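Local coordinates for elongation factor G (Thermus thermophilus, PDB 2DY1), which binds GTP together with a magnesium ion and probably acts as a GTPase that serves as an elongation factor in translation, at residues S274-R278 with F279-P283; G391-D394 with E395-G399; G429-H432 with L433-K437. All coordinates share one frame; numbering follows the deposited sequence.

How the contacts relate
Three local contacts, each within a few consecutive residues, show how the chemistry of a helix start changes with its surroundings; contact 1 also takes in the helix's end. Contact 1 lies at the surface on helix 275-279, which ends after little more than one turn, before strand 285-294; its chemistry is a capping box and an arginine laid against a phenylalanine. Contacts 2 and 3 open helices 392-408 and 430-442, both in domain III, with centres about 20 Å apart. Contact 2 is mostly exposed and sets a methyl on a guanidinium, whereas contact 3, more buried and nearer the chain's centre, relies on a carbonyl oxygen that accepts two hydrogen bonds and lies close to the GTP site.

Contact 1. Residues S274-R278 with F279-P283; sequences SPTER and FGDGP
The carbonyl oxygen of Pro275 receives the amide of the aromatic residue one helical turn later: Phe279 N lies 2.8 Å from Pro275 O, and the bond is nearly straight at 173°. The approach runs almost along the C=O axis, and the same oxygen sits at the edge of the Phe279 ring, near its plane. One residue on, Gly280 N reaches Thr276 O at 2.8 Å, but this bond is more bent and its donor is tilted 35° from the carbonyl plane. Gly280 is where the backbone leaves the helical conformation, with a positive phi that favours glycine. The start of the helix is a capping box: Ser274 OG accepts from Glu277 N at 3.1 Å, while Glu277 OE2, through its anti lone pair, accepts from Ser274 N at 2.9 Å. His239 also bonds to OE2, tying the cap to helix 231-243. Arg278 and Phe279 run side by side in the same direction. With CG opposite the backbone N (chi1 -177°) and the chain extended to NE, the arginine sets CG over one face of the ring, in a CH-pi contact 4.1 Å from the centroid, and CD by the rim, 3.3 Å from Phe279 CE2. The guanidinium is inclined to the ring, with Phe279 CZ over one of its faces, offset toward the rim, and its NH1 forms a salt bridge with Asp99. Replacing Arg278 by an alanine would probably uncover that face of Phe279 and leave Asp99 without this charged mate. Tyr306 meets the phenylalanine ring as well, bringing in strand 298-307. Farther round the turn, the Asp281 carboxylate reaches back to Thr276, where OG1 and OD1 are 3.5 Å apart, a weak link at best.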
loop_
_atom_site.group_PDB
_atom_site.type_symbol
_atom_site.label_atom_id
_atom_site.label_comp_id
_atom_site.label_asym_id
_atom_site.label_seq_id
_atom_site.Cartn_x
_atom_site.Cartn_y
_atom_site.Cartn_z
ATOM N N SER A 274 -2.376 12.798 23.822
ATOM C CA SER A 274 -3.165 11.708 24.366
ATOM C C SER A 274 -4.407 11.573 23.477
ATOM O O SER A 274 -4.735 12.465 22.688
ATOM C CB SER A 274 -3.625 12.060 25.785
ATOM O OG SER A 274 -4.627 13.071 25.706
ATOM N N PRO A 275 -5.115 10.441 23.584
ATOM C CA PRO A 275 -6.317 10.245 22.772
ATOM C C PRO A 275 -7.371 11.319 23.088
ATOM O O PRO A 275 -8.082 11.779 22.197
ATOM C CB PRO A 275 -6.784 8.847 23.178
ATOM C CG PRO A 275 -5.513 8.150 23.486
ATOM C CD PRO A 275 -4.682 9.185 24.218
ATOM N N THR A 276 -7.445 11.699 24.360
ATOM C CA THR A 276 -8.398 12.720 24.787
ATOM C C THR A 276 -8.106 14.042 24.098
ATOM O O THR A 276 -9.023 14.767 23.696
ATOM C CB THR A 276 -8.337 12.925 26.304
ATOM O OG1 THR A 276 -8.745 11.717 26.957
ATOM C CG2 THR A 276 -9.269 14.069 26.719
ATOM N N GLU A 277 -6.825 14.380 23.969
ATOM C CA GLU A 277 -6.466 15.617 23.297
ATOM C C GLU A 277 -6.828 15.600 21.808
ATOM O O GLU A 277 -6.998 16.648 21.188
ATOM C CB GLU A 277 -4.966 15.898 23.480
ATOM C CG GLU A 277 -4.623 16.312 24.899
ATOM C CD GLU A 277 -3.137 16.473 25.155
ATOM O OE1 GLU A 277 -2.754 17.472 25.793
ATOM O OE2 GLU A 277 -2.354 15.595 24.749
ATOM N N ARG A 278 -6.954 14.415 21.222
ATOM C CA ARG A 278 -7.297 14.338 19.817
ATOM C C ARG A 278 -8.799 14.204 19.549
ATOM O O ARG A 278 -9.358 14.925 18.716
ATOM C CB ARG A 278 -6.573 13.150 19.155
ATOM C CG ARG A 278 -6.844 13.069 17.673
ATOM C CD ARG A 278 -6.166 11.862 17.038
ATOM N NE ARG A 278 -6.383 11.811 15.593
ATOM C CZ ARG A 278 -6.051 10.763 14.840
ATOM N NH1 ARG A 278 -5.505 9.700 15.419
ATOM N NH2 ARG A 278 -6.226 10.792 13.524
ATOM N N PHE A 279 -9.441 13.305 20.286
ATOM C CA PHE A 279 -10.861 12.966 20.114
ATOM C C PHE A 279 -11.808 13.473 21.184
ATOM O O PHE A 279 -13.025 13.357 21.014
ATOM C CB PHE A 279 -11.037 11.442 20.089
ATOM C CG PHE A 279 -10.417 10.776 18.900
ATOM C CD1 PHE A 279 -11.078 10.743 17.683
ATOM C CD2 PHE A 279 -9.142 10.230 18.989
ATOM C CE1 PHE A 279 -10.461 10.169 16.555
ATOM C CE2 PHE A 279 -8.533 9.673 17.878
ATOM C CZ PHE A 279 -9.179 9.641 16.673
ATOM N N GLY A 280 -11.259 13.995 22.275
ATOM C CA GLY A 280 -12.098 14.432 23.378
ATOM C C GLY A 280 -12.629 13.191 24.089
ATOM O O GLY A 280 -12.242 12.060 23.759
ATOM N N ASP A 281 -13.503 13.383 25.069
ATOM C CA ASP A 281 -14.074 12.251 25.794
ATOM C C ASP A 281 -15.438 11.975 25.191
ATOM O O ASP A 281 -16.043 12.850 24.572
ATOM C CB ASP A 281 -14.217 12.564 27.291
ATOM C CG ASP A 281 -12.876 12.675 28.000
ATOM O OD1 ASP A 281 -12.084 11.707 27.945
ATOM O OD2 ASP A 281 -12.616 13.731 28.619
ATOM N N GLY A 282 -15.917 10.750 25.349
ATOM C CA GLY A 282 -17.206 10.423 24.780
ATOM C C GLY A 282 -17.428 8.935 24.659
ATOM O O GLY A 282 -16.656 8.137 25.205
ATOM N N PRO A 283 -18.482 8.530 23.937
ATOM C CA PRO A 283 -18.790 7.110 23.766
ATOM C C PRO A 283 -17.706 6.396 22.989
ATOM O O PRO A 283 -16.990 7.009 22.201
ATOM C CB PRO A 283 -20.096 7.107 22.965
ATOM C CG PRO A 283 -20.576 8.549 22.988
ATOM C CD PRO A 283 -19.328 9.358 23.064
#

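Contact 2. Residues G391-D394 with E395-G399; sequences GRTD and EARLG
One face of the Arg397 guanidinium carries the methyl of Thr393, whose CG2 lies 3.5 Å above the plane, displaced toward the rim, and 3.6 Å from Arg397 CZ. The two side chains travel alongside each other in the same direction. With CG2 pointing opposite the backbone N, Thr393 presents its methyl, and the extended arginine passes beside it; Arg397 CG also brushes Thr393 O at 3.4 Å. The far end is fixed beyond the helix, where Arg397 NH1 donates to the carbonyl of Gly444. The Asp394 carboxylate turns back to the helix start: OD2 accepts from Gly391 N at 3.0 Å through its anti lone pair, while OD1 takes the amide of Glu446. Both side chains thus tie this first turn to the segment leading into strand 447-450, and Val445 packs on Asp394, Arg397 and Leu398. Backbone bonds join the turns, from Glu395 N to Gly391 O at 3.0 Å and from Ala396 N to Arg392 O at 3.2 Å. This is the N-terminal turn of an alpha helix, Gly391 at the N-cap and an aspartate three residues on binding its amide, at the start of helix 392-408 in domain III.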
loop_
_atom_site.group_PDB
_atom_site.type_symbol
_atom_site.label_atom_id
_atom_site.label_comp_id
_atom_site.label_asym_id
_atom_site.label_seq_id
_atom_site.Cartn_x
_atom_site.Cartn_y
_atom_site.Cartn_z
ATOM N N GLY A 391 -0.374 -28.440 -7.629
ATOM C CA GLY A 391 -0.978 -29.719 -7.949
ATOM C C GLY A 391 -2.384 -29.848 -7.394
ATOM O O GLY A 391 -2.978 -28.900 -6.883
ATOM N N ARG A 392 -2.903 -31.059 -7.502
ATOM C CA ARG A 392 -4.238 -31.429 -7.052
ATOM C C ARG A 392 -4.610 -30.976 -5.638
ATOM O O ARG A 392 -5.654 -30.345 -5.448
ATOM C CB ARG A 392 -4.343 -32.948 -7.196
ATOM C CG ARG A 392 -5.531 -33.644 -6.588
ATOM C CD ARG A 392 -5.208 -35.134 -6.579
ATOM N NE ARG A 392 -6.234 -35.962 -5.957
ATOM C CZ ARG A 392 -5.986 -37.147 -5.408
ATOM N NH1 ARG A 392 -4.750 -37.624 -5.406
ATOM N NH2 ARG A 392 -6.968 -37.857 -4.870
ATOM N N THR A 393 -3.773 -31.298 -4.653
ATOM C CA THR A 393 -4.030 -30.921 -3.263
ATOM C C THR A 393 -4.134 -29.401 -3.160
ATOM O O THR A 393 -4.994 -28.862 -2.466
ATOM C CB THR A 393 -2.888 -31.424 -2.333
ATOM O OG1 THR A 393 -2.950 -32.853 -2.233
ATOM C CG2 THR A 393 -3.014 -30.837 -0.938
ATOM N N ASP A 394 -3.253 -28.706 -3.863
ATOM C CA ASP A 394 -3.276 -27.246 -3.815
ATOM C C ASP A 394 -4.531 -26.629 -4.430
ATOM O O ASP A 394 -5.080 -25.675 -3.879
ATOM C CB ASP A 394 -2.021 -26.698 -4.491
ATOM C CG ASP A 394 -0.761 -27.337 -3.943
ATOM O OD1 ASP A 394 -0.484 -27.174 -2.738
ATOM O OD2 ASP A 394 -0.048 -28.025 -4.718
ATOM N N GLU A 395 -4.994 -27.159 -5.555
ATOM C CA GLU A 395 -6.188 -26.605 -6.182
ATOM C C GLU A 395 -7.395 -26.729 -5.243
ATOM O O GLU A 395 -8.199 -25.811 -5.146
ATOM C CB GLU A 395 -6.486 -27.309 -7.512
ATOM C CG GLU A 395 -7.784 -26.828 -8.176
ATOM C CD GLU A 395 -7.710 -25.388 -8.674
ATOM O OE1 GLU A 395 -7.031 -25.141 -9.694
ATOM O OE2 GLU A 395 -8.329 -24.500 -8.045
ATOM N N ALA A 396 -7.494 -27.845 -4.530
ATOM C CA ALA A 396 -8.619 -28.063 -3.621
ATOM C C ALA A 396 -8.597 -27.144 -2.404
ATOM O O ALA A 396 -9.641 -26.823 -1.832
ATOM C CB ALA A 396 -8.638 -29.508 -3.157
ATOM N N ARG A 397 -7.402 -26.731 -2.008
ATOM C CA ARG A 397 -7.223 -25.882 -0.834
ATOM C C ARG A 397 -7.053 -24.403 -1.168
ATOM O O ARG A 397 -7.107 -23.558 -0.270
ATOM C CB ARG A 397 -5.970 -26.319 -0.057
ATOM C CG ARG A 397 -5.974 -27.718 0.591
ATOM C CD ARG A 397 -4.597 -27.985 1.226
ATOM N NE ARG A 397 -4.494 -29.283 1.883
ATOM C CZ ARG A 397 -3.404 -29.724 2.511
ATOM N NH1 ARG A 397 -2.314 -28.972 2.578
ATOM N NH2 ARG A 397 -3.393 -30.932 3.062
ATOM N N LEU A 398 -6.861 -24.088 -2.441
ATOM C CA LEU A 398 -6.572 -22.710 -2.833
ATOM C C LEU A 398 -7.594 -21.657 -2.459
ATOM O O LEU A 398 -7.232 -20.608 -1.915
ATOM C CB LEU A 398 -6.293 -22.637 -4.329
ATOM C CG LEU A 398 -5.842 -21.278 -4.865
ATOM C CD1 LEU A 398 -4.570 -20.805 -4.146
ATOM C CD2 LEU A 398 -5.618 -21.414 -6.374
ATOM N N GLY A 399 -8.863 -21.929 -2.740
ATOM C CA GLY A 399 -9.883 -20.940 -2.426
ATOM C C GLY A 399 -9.858 -20.466 -0.987
ATOM O O GLY A 399 -9.882 -19.260 -0.729
#

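Contact 3. Residues G429-H432 with L433-K437; sequences GELH and LATAK
His432 and Thr435 cross at about a right angle, with the threonine hydroxyl at the edge of the imidazole, near its plane, and OG1 4.1 Å from His432 CD2. That hydroxyl is turned to the backbone: Thr435 OG1 donates to His432 O at 2.7 Å, tilted 22° from the carbonyl plane. The torsion explains it, since chi1 of 64° sets OG1 between the backbone N and the carbonyl carbon, aimed back down the helix. Ala436 N gives the same oxygen a second bond at 3.1 Å, this one in the carbonyl plane. The threonine's other branch, CG2, faces the preceding turn, lying 3.4 Å from Leu431 O and 4.1 Å from Leu431 CD1, where the two side chains meet at a slant. Leu433 takes another side of the helix and packs on Val383, Val385 and Phe449 of the domain III sheet, with its CG 3.5 Å from Gly429 O. Both imidazole nitrogens are engaged, ND1 with the amide of His428 and NE2 with Asp409. Leu431 packs on His58 and Asp86, its side chain about 4 Å from that of the GTP-binding Thr60, and His432 N donates to Asp86. Chemically, this partly buried turn keeps its hydroxyl and imidazole in hydrogen bonds and sends its two leucines to different neighbours, one to the sheet and one toward the nucleotide site, consistent with domain III resting against the GTP-binding domain.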
loop_
_atom_site.group_PDB
_atom_site.type_symbol
_atom_site.label_atom_id
_atom_site.label_comp_id
_atom_site.label_asym_id
_atom_site.label_seq_id
_atom_site.Cartn_x
_atom_site.Cartn_y
_atom_site.Cartn_z
ATOM N N GLY A 429 4.555 -4.937 -5.234
ATOM C CA GLY A 429 5.961 -5.053 -5.559
ATOM C C GLY A 429 6.361 -6.508 -5.598
ATOM O O GLY A 429 5.586 -7.389 -5.222
ATOM N N GLU A 430 7.588 -6.761 -6.047
ATOM C CA GLU A 430 8.112 -8.119 -6.117
ATOM C C GLU A 430 8.190 -8.763 -4.720
ATOM O O GLU A 430 7.817 -9.920 -4.532
ATOM C CB GLU A 430 9.508 -8.084 -6.792
ATOM C CG GLU A 430 10.104 -9.466 -7.022
ATOM C CD GLU A 430 11.424 -9.465 -7.798
ATOM O OE1 GLU A 430 11.986 -8.383 -8.050
ATOM O OE2 GLU A 430 11.891 -10.575 -8.145
ATOM N N LEU A 431 8.674 -8.009 -3.735
ATOM C CA LEU A 431 8.784 -8.528 -2.383
ATOM C C LEU A 431 7.402 -8.781 -1.818
ATOM O O LEU A 431 7.161 -9.817 -1.183
ATOM C CB LEU A 431 9.571 -7.546 -1.493
ATOM C CG LEU A 431 9.606 -7.894 0.002
ATOM C CD1 LEU A 431 10.291 -9.243 0.233
ATOM C CD2 LEU A 431 10.328 -6.794 0.754
ATOM N N HIS A 432 6.478 -7.854 -2.061
ATOM C CA HIS A 432 5.114 -8.056 -1.553
ATOM C C HIS A 432 4.560 -9.401 -2.056
ATOM O O HIS A 432 4.064 -10.216 -1.268
ATOM C CB HIS A 432 4.219 -6.902 -2.018
ATOM C CG HIS A 432 2.820 -6.966 -1.478
ATOM N ND1 HIS A 432 1.753 -6.394 -2.134
ATOM C CD2 HIS A 432 2.320 -7.512 -0.343
ATOM C CE1 HIS A 432 0.650 -6.589 -1.425
ATOM N NE2 HIS A 432 0.967 -7.264 -0.336
ATOM N N LEU A 433 4.649 -9.633 -3.365
ATOM C CA LEU A 433 4.119 -10.873 -3.951
ATOM C C LEU A 433 4.859 -12.106 -3.443
ATOM O O LEU A 433 4.260 -13.164 -3.234
ATOM C CB LEU A 433 4.183 -10.776 -5.480
ATOM C CG LEU A 433 3.173 -9.785 -6.062
ATOM C CD1 LEU A 433 3.488 -9.566 -7.538
ATOM C CD2 LEU A 433 1.734 -10.294 -5.870
ATOM N N ALA A 434 6.163 -11.979 -3.206
ATOM C CA ALA A 434 6.907 -13.110 -2.675
ATOM C C ALA A 434 6.367 -13.466 -1.286
ATOM O O ALA A 434 6.194 -14.640 -0.964
ATOM C CB ALA A 434 8.425 -12.766 -2.589
ATOM N N THR A 435 6.086 -12.454 -0.463
ATOM C CA THR A 435 5.570 -12.749 0.870
ATOM C C THR A 435 4.174 -13.351 0.812
ATOM O O THR A 435 3.801 -14.102 1.708
ATOM C CB THR A 435 5.567 -11.501 1.818
ATOM O OG1 THR A 435 4.688 -10.476 1.327
ATOM C CG2 THR A 435 6.995 -10.967 1.966
ATOM N N ALA A 436 3.417 -13.044 -0.238
ATOM C CA ALA A 436 2.064 -13.620 -0.370
ATOM C C ALA A 436 2.191 -15.102 -0.747
ATOM O O ALA A 436 1.447 -15.946 -0.251
ATOM C CB ALA A 436 1.262 -12.876 -1.445
ATOM N N LYS A 437 3.119 -15.406 -1.645
ATOM C CA LYS A 437 3.333 -16.797 -2.046
ATOM C C LYS A 437 3.737 -17.607 -0.820
ATOM O O LYS A 437 3.273 -18.733 -0.611
ATOM C CB LYS A 437 4.437 -16.861 -3.106
ATOM C CG LYS A 437 4.801 -18.277 -3.522
ATOM C CD LYS A 437 5.801 -18.261 -4.676
ATOM C CE LYS A 437 6.139 -19.709 -5.063
ATOM N NZ LYS A 437 7.293 -19.743 -6.006
#